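Local coordinates for putative flavoprotein decarboxylase (Streptomyces olivoviridis, PDB 6JLS), which binds flavin mononucleotide and serves as an FMN-dependent cysteine decarboxylase in the biosynthesis of thioviridamide, at residues A[51-56]-A[73-78]; A[20-25]-A[96-101]. One frame throughout, in Å; residues are numbered along the deposited sequence.

Contact 1 (A[51-56]-A[73-78]). With FMN (flavin mononucleotide), chain B.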
ATOM      1  N   LEU A  51      -6.770 -24.648  -7.394  1.00 29.55           N
ATOM      2  CA  LEU A  51      -7.737 -24.043  -6.485  1.00 25.73           C
ATOM      3  C   LEU A  51      -8.457 -22.902  -7.190  1.00 28.83           C
ATOM      4  O   LEU A  51      -7.847 -22.148  -7.954  1.00 33.91           O
ATOM      5  CB  LEU A  51      -7.055 -23.494  -5.197  1.00 28.24           C
ATOM      6  CG  LEU A  51      -6.447 -24.452  -4.159  1.00 36.15           C
ATOM      7  CD1 LEU A  51      -5.308 -25.261  -4.736  1.00 50.86           C
ATOM      8  CD2 LEU A  51      -5.939 -23.676  -2.956  1.00 34.33           C
ATOM      9  N   THR A  52      -9.747 -22.782  -6.941  1.00 21.53           N
ATOM     10  CA  THR A  52     -10.429 -21.565  -7.323  1.00 33.75           C
ATOM     11  C   THR A  52     -10.076 -20.464  -6.329  1.00 32.60           C
ATOM     12  O   THR A  52      -9.664 -20.746  -5.196  1.00 29.15           O
ATOM     13  CB  THR A  52     -11.941 -21.771  -7.328  1.00 29.29           C
ATOM     14  OG1 THR A  52     -12.399 -21.820  -5.973  1.00 26.94           O
ATOM     15  CG2 THR A  52     -12.334 -23.053  -8.080  1.00 24.99           C
ATOM     16  N   PRO A  53     -10.241 -19.198  -6.712  1.00 31.25           N
ATOM     17  CA  PRO A  53     -10.037 -18.124  -5.721  1.00 33.07           C
ATOM     18  C   PRO A  53     -10.840 -18.322  -4.435  1.00 37.44           C
ATOM     19  O   PRO A  53     -10.261 -18.218  -3.346  1.00 38.45           O
ATOM     20  CB  PRO A  53     -10.458 -16.860  -6.484  1.00 27.03           C
ATOM     21  CG  PRO A  53     -10.158 -17.193  -7.921  1.00 34.63           C
ATOM     22  CD  PRO A  53     -10.475 -18.673  -8.068  1.00 26.31           C
ATOM     23  N   SER A  54     -12.144 -18.643  -4.515  1.00 25.75           N
ATOM     24  CA  SER A  54     -12.914 -18.839  -3.283  1.00 27.25           C
ATOM     25  C   SER A  54     -12.394 -20.007  -2.454  1.00 30.26           C
ATOM     26  O   SER A  54     -12.490 -19.979  -1.222  1.00 33.87           O
ATOM     27  CB  SER A  54     -14.394 -19.053  -3.589  1.00 29.08           C
ATOM     28  OG  SER A  54     -14.957 -17.890  -4.163  1.00 41.99           O
ATOM     29  N   ALA A  55     -11.855 -21.044  -3.098  1.00 24.38           N
ATOM     30  CA  ALA A  55     -11.317 -22.166  -2.341  1.00 23.80           C
ATOM     31  C   ALA A  55     -10.176 -21.745  -1.424  1.00 29.58           C
ATOM     32  O   ALA A  55      -9.954 -22.391  -0.389  1.00 33.45           O
ATOM     33  CB  ALA A  55     -10.843 -23.262  -3.295  1.00 21.31           C
ATOM     34  N   GLN A  56      -9.450 -20.680  -1.770  1.00 27.70           N
ATOM     35  CA  GLN A  56      -8.312 -20.241  -0.969  1.00 29.15           C
ATOM     36  C   GLN A  56      -8.712 -19.612   0.359  1.00 33.95           C
ATOM     37  O   GLN A  56      -7.833 -19.381   1.200  1.00 37.91           O
ATOM     38  CB  GLN A  56      -7.446 -19.262  -1.767  1.00 33.95           C
ATOM     39  CG  GLN A  56      -6.848 -19.924  -2.987  1.00 39.78           C
ATOM     40  CD  GLN A  56      -5.986 -19.000  -3.797  1.00 49.88           C
ATOM     41  OE1 GLN A  56      -6.353 -18.598  -4.911  1.00 46.85           O
ATOM     42  NE2 GLN A  56      -4.819 -18.669  -3.260  1.00 50.07           N
ATOM     43  N   LEU A  73      -1.617 -25.032  -8.104  1.00 39.01           N
ATOM     44  CA  LEU A  73      -1.884 -23.918  -9.000  1.00 35.81           C
ATOM     45  C   LEU A  73      -3.029 -23.081  -8.468  1.00 41.14           C
ATOM     46  O   LEU A  73      -4.091 -23.611  -8.114  1.00 51.04           O
ATOM     47  CB  LEU A  73      -2.229 -24.401 -10.410  1.00 39.15           C
ATOM     48  CG  LEU A  73      -1.227 -25.311 -11.114  1.00 53.76           C
ATOM     49  CD1 LEU A  73      -1.566 -26.764 -10.840  1.00 65.07           C
ATOM     50  CD2 LEU A  73      -1.211 -25.046 -12.605  1.00 57.41           C
ATOM     51  N   THR A  74      -2.810 -21.780  -8.419  1.00 40.25           N
ATOM     52  CA  THR A  74      -3.881 -20.822  -8.254  1.00 40.49           C
ATOM     53  C   THR A  74      -3.857 -19.856  -9.427  1.00 38.49           C
ATOM     54  O   THR A  74      -2.916 -19.822 -10.225  1.00 39.95           O
ATOM     55  CB  THR A  74      -3.738 -20.063  -6.943  1.00 36.14           C
ATOM     56  OG1 THR A  74      -2.553 -19.273  -7.020  1.00 36.19           O
ATOM     57  CG2 THR A  74      -3.622 -21.049  -5.792  1.00 35.66           C
ATOM     58  N   ASP A  75      -4.914 -19.061  -9.517  1.00 36.78           N
ATOM     59  CA  ASP A  75      -4.980 -18.053 -10.565  1.00 32.09           C
ATOM     60  C   ASP A  75      -3.792 -17.087 -10.502  1.00 35.52           C
ATOM     61  O   ASP A  75      -3.251 -16.700 -11.546  1.00 41.54           O
ATOM     62  CB  ASP A  75      -6.323 -17.329 -10.476  1.00 35.06           C
ATOM     63  CG  ASP A  75      -7.462 -18.156 -11.082  1.00 46.33           C
ATOM     64  OD1 ASP A  75      -8.028 -19.028 -10.399  1.00 50.50           O
ATOM     65  OD2 ASP A  75      -7.775 -17.964 -12.272  1.00 53.90           O
ATOM     66  N   GLU A  76      -3.345 -16.716  -9.295  1.00 39.78           N
ATOM     67  CA  GLU A  76      -2.223 -15.788  -9.159  1.00 44.98           C
ATOM     68  C   GLU A  76      -0.908 -16.458  -9.528  1.00 48.18           C
ATOM     69  O   GLU A  76      -0.076 -15.864 -10.222  1.00 52.79           O
ATOM     70  CB  GLU A  76      -2.149 -15.235  -7.735  1.00 59.75           C
ATOM     71  CG  GLU A  76      -3.462 -14.676  -7.190  1.00 84.28           C
ATOM     72  CD  GLU A  76      -4.355 -15.745  -6.556  1.00102.94           C
ATOM     73  OE1 GLU A  76      -5.041 -16.497  -7.287  1.00104.49           O
ATOM     74  OE2 GLU A  76      -4.366 -15.834  -5.312  1.00114.42           O
ATOM     75  N   THR A  77      -0.706 -17.691  -9.065  1.00 51.21           N
ATOM     76  CA  THR A  77       0.469 -18.474  -9.442  1.00 51.52           C
ATOM     77  C   THR A  77       0.633 -18.545 -10.958  1.00 52.75           C
ATOM     78  O   THR A  77       1.716 -18.270 -11.490  1.00 60.05           O
ATOM     79  CB  THR A  77       0.349 -19.880  -8.846  1.00 51.73           C
ATOM     80  OG1 THR A  77       0.692 -19.825  -7.461  1.00 55.22           O
ATOM     81  CG2 THR A  77       1.250 -20.880  -9.557  1.00 54.24           C
ATOM     82  N   VAL A  78      -0.433 -18.910 -11.671  1.00 45.12           N
ATOM     83  CA  VAL A  78      -0.355 -19.068 -13.118  1.00 45.60           C
ATOM     84  C   VAL A  78      -0.164 -17.724 -13.807  1.00 56.62           C
ATOM     85  O   VAL A  78       0.572 -17.631 -14.796  1.00 73.00           O
ATOM     86  CB  VAL A  78      -1.616 -19.803 -13.611  1.00 35.27           C
ATOM     87  CG1 VAL A  78      -1.684 -19.847 -15.131  1.00 35.11           C
ATOM     88  CG2 VAL A  78      -1.645 -21.222 -13.033  1.00 40.49           C
TER
HETATM   89  N1  FMN B 501     -21.129 -23.133  -2.316  1.00 67.35           N
HETATM   90  C2  FMN B 501     -21.370 -24.417  -2.752  1.00 64.67           C
HETATM   91  O2  FMN B 501     -21.767 -24.600  -3.900  1.00 62.25           O
HETATM   92  N3  FMN B 501     -21.179 -25.487  -1.903  1.00 60.98           N
HETATM   93  C4  FMN B 501     -20.740 -25.284  -0.610  1.00 60.93           C
HETATM   94  O4  FMN B 501     -20.564 -26.236   0.153  1.00 57.39           O
HETATM   95  C4A FMN B 501     -20.495 -23.989  -0.171  1.00 63.67           C
HETATM   96  N5  FMN B 501     -20.054 -23.773   1.120  1.00 62.29           N
HETATM   97  C5A FMN B 501     -19.812 -22.492   1.568  1.00 53.13           C
HETATM   98  C6  FMN B 501     -19.375 -22.307   2.873  1.00 50.82           C
HETATM   99  C7  FMN B 501     -19.119 -21.020   3.344  1.00 55.53           C
HETATM  100  C7M FMN B 501     -18.646 -20.846   4.766  1.00 42.46           C
HETATM  101  C8  FMN B 501     -19.305 -19.910   2.497  1.00 53.48           C
HETATM  102  C8M FMN B 501     -19.028 -18.517   2.999  1.00 45.87           C
HETATM  103  C9  FMN B 501     -19.748 -20.105   1.183  1.00 50.48           C
HETATM  104  C9A FMN B 501     -20.003 -21.400   0.718  1.00 52.96           C
HETATM  105  N10 FMN B 501     -20.446 -21.618  -0.581  1.00 56.31           N
HETATM  106  C10 FMN B 501     -20.689 -22.908  -1.026  1.00 62.80           C
HETATM  107  C1' FMN B 501     -20.638 -20.462  -1.519  1.00 55.66           C
HETATM  108  C2' FMN B 501     -19.424 -20.391  -2.459  1.00 50.52           C
HETATM  109  O2' FMN B 501     -18.215 -20.147  -1.760  1.00 44.30           O
HETATM  110  C3' FMN B 501     -19.607 -19.328  -3.534  1.00 53.47           C
HETATM  111  O3' FMN B 501     -20.627 -19.754  -4.406  1.00 63.43           O
HETATM  112  C4' FMN B 501     -18.291 -19.123  -4.281  1.00 54.55           C
HETATM  113  O4' FMN B 501     -18.310 -18.011  -5.160  1.00 57.65           O
HETATM  114  C5' FMN B 501     -17.903 -20.374  -5.056  1.00 45.31           C
HETATM  115  O5' FMN B 501     -16.749 -20.023  -5.782  1.00 32.25           O
HETATM  116  P   FMN B 501     -15.968 -21.092  -6.679  1.00 34.92           P
HETATM  117  O1P FMN B 501     -16.952 -22.130  -7.187  1.00 27.92           O
HETATM  118  O2P FMN B 501     -15.353 -20.379  -7.864  1.00 36.04           O
HETATM  119  O3P FMN B 501     -14.920 -21.784  -5.845  1.00 34.36           O
HETATM  120  O   HOH W   1      -7.147 -19.589  -7.797  1.00 29.43           O
HETATM  121  O   HOH W   2      -8.913 -21.425 -10.331  1.00 41.47           O
HETATM  122  O   HOH W   3      -2.337 -17.604  -4.792  1.00 42.72           O
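L51 meets L73 and T74 where two parallel strands give way to a loop and a helix. The direct bond is from the backbone: L51 N donates to L73 O at 3.0 Å, and the C=O···N angle of 174° puts the donor almost in line with the carbonyl. At L51 O the link becomes indirect, through water. One water donates to both L51 O (2.7 Å) and D75 OD1 (2.6 Å), while a second also binds L51 O and accepts from D75 N; D75 OD2 is held by the backbone N of I117.

Farther out, Q56 crosses T74 at about a right angle. Its chain is extended beyond CG (chi2 -180°), and both CD and NE2 lie 3.7 Å from T74 CG2. T74 is the N-cap of the helix, with OG1 accepting from T77 N at 3.2 Å (N-H···O 169°). A third water bridges Q56 NE2 and T74 OG1 and bonds weakly to the poorly ordered carboxylate of E76.

The contact thus joins the end of strand 46-51 to strand 72-73, the outermost of the sheet within this chain, and to the start of helix 75-81. Helix 61-64 packs on L51 and T74, and helix 85-91 on L73.

Contact 2 (A[20-25]-A[96-101]). With FMN (flavin mononucleotide), chain B.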
ATOM      1  N   THR A  20      -5.005 -34.851 -11.546  1.00 39.48           N
ATOM      2  CA  THR A  20      -5.168 -33.465 -11.130  1.00 38.16           C
ATOM      3  C   THR A  20      -6.439 -33.332 -10.301  1.00 38.04           C
ATOM      4  O   THR A  20      -7.532 -33.683 -10.762  1.00 40.31           O
ATOM      5  CB  THR A  20      -5.204 -32.528 -12.333  1.00 39.19           C
ATOM      6  OG1 THR A  20      -3.930 -32.572 -12.999  1.00 46.36           O
ATOM      7  CG2 THR A  20      -5.494 -31.102 -11.895  1.00 26.63           C
ATOM      8  N   MET A  21      -6.277 -32.817  -9.085  1.00 35.60           N
ATOM      9  CA  MET A  21      -7.337 -32.577  -8.117  1.00 29.90           C
ATOM     10  C   MET A  21      -7.684 -31.085  -8.097  1.00 34.00           C
ATOM     11  O   MET A  21      -6.794 -30.238  -7.927  1.00 36.19           O
ATOM     12  CB  MET A  21      -6.852 -33.054  -6.744  1.00 26.06           C
ATOM     13  CG  MET A  21      -7.692 -32.668  -5.555  1.00 49.59           C
ATOM     14  SD  MET A  21      -7.091 -33.449  -4.011  1.00 55.50           S
ATOM     15  CE  MET A  21      -5.382 -33.754  -4.404  1.00 45.05           C
ATOM     16  N   CYS A  22      -8.962 -30.753  -8.272  1.00 34.09           N
ATOM     17  CA  CYS A  22      -9.403 -29.361  -8.239  1.00 28.98           C
ATOM     18  C   CYS A  22     -10.269 -29.095  -7.015  1.00 32.70           C
ATOM     19  O   CYS A  22     -11.129 -29.906  -6.657  1.00 30.10           O
ATOM     20  CB  CYS A  22     -10.180 -28.979  -9.503  1.00 34.88           C
ATOM     21  SG  CYS A  22      -9.258 -29.034 -11.069  1.00 37.56           S
ATOM     22  N   LEU A  23     -10.044 -27.944  -6.379  1.00 34.64           N
ATOM     23  CA  LEU A  23     -10.734 -27.568  -5.154  1.00 24.03           C
ATOM     24  C   LEU A  23     -11.511 -26.272  -5.359  1.00 24.81           C
ATOM     25  O   LEU A  23     -10.953 -25.272  -5.825  1.00 29.59           O
ATOM     26  CB  LEU A  23      -9.739 -27.406  -4.007  1.00 29.51           C
ATOM     27  CG  LEU A  23      -8.911 -28.640  -3.641  1.00 33.00           C
ATOM     28  CD1 LEU A  23      -8.079 -28.347  -2.395  1.00 39.17           C
ATOM     29  CD2 LEU A  23      -9.820 -29.832  -3.407  1.00 33.78           C
ATOM     30  N   SER A  24     -12.784 -26.294  -4.978  1.00 25.35           N
ATOM     31  CA  SER A  24     -13.770 -25.227  -5.129  1.00 30.16           C
ATOM     32  C   SER A  24     -14.006 -24.522  -3.784  1.00 29.54           C
ATOM     33  O   SER A  24     -13.649 -25.026  -2.716  1.00 32.57           O
ATOM     34  CB  SER A  24     -15.084 -25.835  -5.664  1.00 30.92           C
ATOM     35  OG  SER A  24     -15.830 -24.908  -6.402  1.00 53.68           O
ATOM     36  N   GLY A  25     -14.692 -23.381  -3.831  1.00 32.18           N
ATOM     37  CA  GLY A  25     -14.977 -22.619  -2.630  1.00 30.76           C
ATOM     38  C   GLY A  25     -16.045 -23.198  -1.719  1.00 35.82           C
ATOM     39  O   GLY A  25     -17.054 -22.549  -1.409  1.00 31.53           O
ATOM     40  N   VAL A  96      -9.033 -35.913 -14.016  1.00 44.64           N
ATOM     41  CA  VAL A  96      -9.217 -34.634 -13.344  1.00 34.51           C
ATOM     42  C   VAL A  96     -10.423 -34.780 -12.432  1.00 37.77           C
ATOM     43  O   VAL A  96     -11.502 -35.154 -12.900  1.00 45.33           O
ATOM     44  CB  VAL A  96      -9.441 -33.498 -14.360  1.00 35.77           C
ATOM     45  CG1 VAL A  96      -9.789 -32.179 -13.655  1.00 27.55           C
ATOM     46  CG2 VAL A  96      -8.240 -33.356 -15.287  1.00 28.71           C
ATOM     47  N   VAL A  97     -10.245 -34.496 -11.142  1.00 39.29           N
ATOM     48  CA  VAL A  97     -11.317 -34.583 -10.149  1.00 35.78           C
ATOM     49  C   VAL A  97     -11.592 -33.190  -9.593  1.00 36.17           C
ATOM     50  O   VAL A  97     -10.661 -32.490  -9.179  1.00 46.89           O
ATOM     51  CB  VAL A  97     -10.959 -35.544  -9.002  1.00 35.65           C
ATOM     52  CG1 VAL A  97     -12.127 -35.673  -8.030  1.00 32.38           C
ATOM     53  CG2 VAL A  97     -10.570 -36.885  -9.547  1.00 36.45           C
ATOM     54  N   VAL A  98     -12.860 -32.787  -9.583  1.00 27.85           N
ATOM     55  CA  VAL A  98     -13.281 -31.566  -8.903  1.00 31.52           C
ATOM     56  C   VAL A  98     -14.105 -31.999  -7.697  1.00 37.33           C
ATOM     57  O   VAL A  98     -15.234 -32.502  -7.833  1.00 33.47           O
ATOM     58  CB  VAL A  98     -14.063 -30.614  -9.815  1.00 32.71           C
ATOM     59  CG1 VAL A  98     -14.371 -29.300  -9.078  1.00 26.72           C
ATOM     60  CG2 VAL A  98     -13.274 -30.329 -11.078  1.00 33.18           C
ATOM     61  N   ALA A  99     -13.531 -31.812  -6.513  1.00 30.76           N
ATOM     62  CA  ALA A  99     -14.082 -32.351  -5.279  1.00 31.52           C
ATOM     63  C   ALA A  99     -13.524 -31.573  -4.092  1.00 36.49           C
ATOM     64  O   ALA A  99     -12.350 -31.736  -3.733  1.00 35.76           O
ATOM     65  CB  ALA A  99     -13.752 -33.835  -5.157  1.00 29.35           C
ATOM     66  N   PRO A 100     -14.327 -30.712  -3.458  1.00 31.39           N
ATOM     67  CA  PRO A 100     -15.736 -30.491  -3.801  1.00 26.34           C
ATOM     68  C   PRO A 100     -15.932 -29.603  -5.025  1.00 29.70           C
ATOM     69  O   PRO A 100     -15.063 -28.797  -5.347  1.00 29.96           O
ATOM     70  CB  PRO A 100     -16.285 -29.813  -2.552  1.00 30.43           C
ATOM     71  CG  PRO A 100     -15.093 -29.045  -2.002  1.00 32.40           C
ATOM     72  CD  PRO A 100     -13.888 -29.890  -2.317  1.00 29.64           C
ATOM     73  N   ALA A 101     -17.070 -29.755  -5.694  1.00 22.70           N
ATOM     74  CA  ALA A 101     -17.485 -28.874  -6.786  1.00 33.10           C
ATOM     75  C   ALA A 101     -18.680 -28.066  -6.298  1.00 29.37           C
ATOM     76  O   ALA A 101     -19.750 -28.629  -6.041  1.00 33.61           O
ATOM     77  CB  ALA A 101     -17.838 -29.673  -8.044  1.00 32.69           C
TER
HETATM   78  N1  FMN B 501     -21.129 -23.133  -2.316  1.00 67.35           N
HETATM   79  C2  FMN B 501     -21.370 -24.417  -2.752  1.00 64.67           C
HETATM   80  O2  FMN B 501     -21.767 -24.600  -3.900  1.00 62.25           O
HETATM   81  N3  FMN B 501     -21.179 -25.487  -1.903  1.00 60.98           N
HETATM   82  C4  FMN B 501     -20.740 -25.284  -0.610  1.00 60.93           C
HETATM   83  O4  FMN B 501     -20.564 -26.236   0.153  1.00 57.39           O
HETATM   84  C4A FMN B 501     -20.495 -23.989  -0.171  1.00 63.67           C
HETATM   85  N5  FMN B 501     -20.054 -23.773   1.120  1.00 62.29           N
HETATM   86  C5A FMN B 501     -19.812 -22.492   1.568  1.00 53.13           C
HETATM   87  C6  FMN B 501     -19.375 -22.307   2.873  1.00 50.82           C
HETATM   88  C7  FMN B 501     -19.119 -21.020   3.344  1.00 55.53           C
HETATM   89  C7M FMN B 501     -18.646 -20.846   4.766  1.00 42.46           C
HETATM   90  C8  FMN B 501     -19.305 -19.910   2.497  1.00 53.48           C
HETATM   91  C8M FMN B 501     -19.028 -18.517   2.999  1.00 45.87           C
HETATM   92  C9  FMN B 501     -19.748 -20.105   1.183  1.00 50.48           C
HETATM   93  C9A FMN B 501     -20.003 -21.400   0.718  1.00 52.96           C
HETATM   94  N10 FMN B 501     -20.446 -21.618  -0.581  1.00 56.31           N
HETATM   95  C10 FMN B 501     -20.689 -22.908  -1.026  1.00 62.80           C
HETATM   96  C1' FMN B 501     -20.638 -20.462  -1.519  1.00 55.66           C
HETATM   97  C2' FMN B 501     -19.424 -20.391  -2.459  1.00 50.52           C
HETATM   98  O2' FMN B 501     -18.215 -20.147  -1.760  1.00 44.30           O
HETATM   99  C3' FMN B 501     -19.607 -19.328  -3.534  1.00 53.47           C
HETATM  100  O3' FMN B 501     -20.627 -19.754  -4.406  1.00 63.43           O
HETATM  101  C4' FMN B 501     -18.291 -19.123  -4.281  1.00 54.55           C
HETATM  102  O4' FMN B 501     -18.310 -18.011  -5.160  1.00 57.65           O
HETATM  103  C5' FMN B 501     -17.903 -20.374  -5.056  1.00 45.31           C
HETATM  104  O5' FMN B 501     -16.749 -20.023  -5.782  1.00 32.25           O
HETATM  105  P   FMN B 501     -15.968 -21.092  -6.679  1.00 34.92           P
HETATM  106  O1P FMN B 501     -16.952 -22.130  -7.187  1.00 27.92           O
HETATM  107  O2P FMN B 501     -15.353 -20.379  -7.864  1.00 36.04           O
HETATM  108  O3P FMN B 501     -14.920 -21.784  -5.845  1.00 34.36           O
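T20, C22 and V97 build the hydrogen-bonded ladder between two central strands of a Rossmann-like parallel sheet, strand order 3-2-1-4-5-6. The strands run at 18° to each other, and three bonds satisfy the facing backbone groups: V97 N to T20 O (2.9 Å), C22 N to V97 O (2.6 Å) and A99 N to C22 O (3.1 Å). The last is nearly straight, at 168°. M21 and L23 use the other edge of their strand, bonding to the backbone of H48 and A50 in strand 46-51.

On the face carrying C22, V96 and V98, C22 CB packs 3.7 Å from V98 CG2. Its SG, anti to the carbonyl carbon (chi1 -64°), comes 4.1 Å from V96 CG1. T20 OG1 is bonded to S93 OG. M21 and V97 point to the other face, where both touch F185 of helix 182-193.

Past V98 the chain turns a corner at the cis peptide before P100, and the ladder weakens: S24 N to P100 O is a weak 3.4 Å bond. S24 OG, turned anti to its own N, bonds to T102 OG1 and T105 OG1, both of which also bind FMN; its own bond to the phosphate is weak and unsettled. G25 grips the cofactor with both backbone groups: its N donates to FMN O3P at 2.6 Å, and its O accepts from the ribityl hydroxyl O2' at 2.7 Å.

Contact 1 is nested in the chain loop that contact 2 closes, and their centres lie 12 Å apart. Strand 18-23 joins them: T52 N sits 3.0 Å from L23 O, a probable hydrogen bond, and A55 CB packs 3.2 Å from that same L23 O. The turns after strands 46-51 and 18-23 meet at one phosphate oxygen. T52 OG1 donates to FMN O3P at 2.5 Å and accepts from A55 N at 3.0 Å, an ST motif that ties it to the turn; from contact 2, G25 N reaches the same atom. T102, A103, T105 and V134 of the same chain, and C114 O of the second subunit, add further hydrogen bonds to FMN, so the pocket spans two chains.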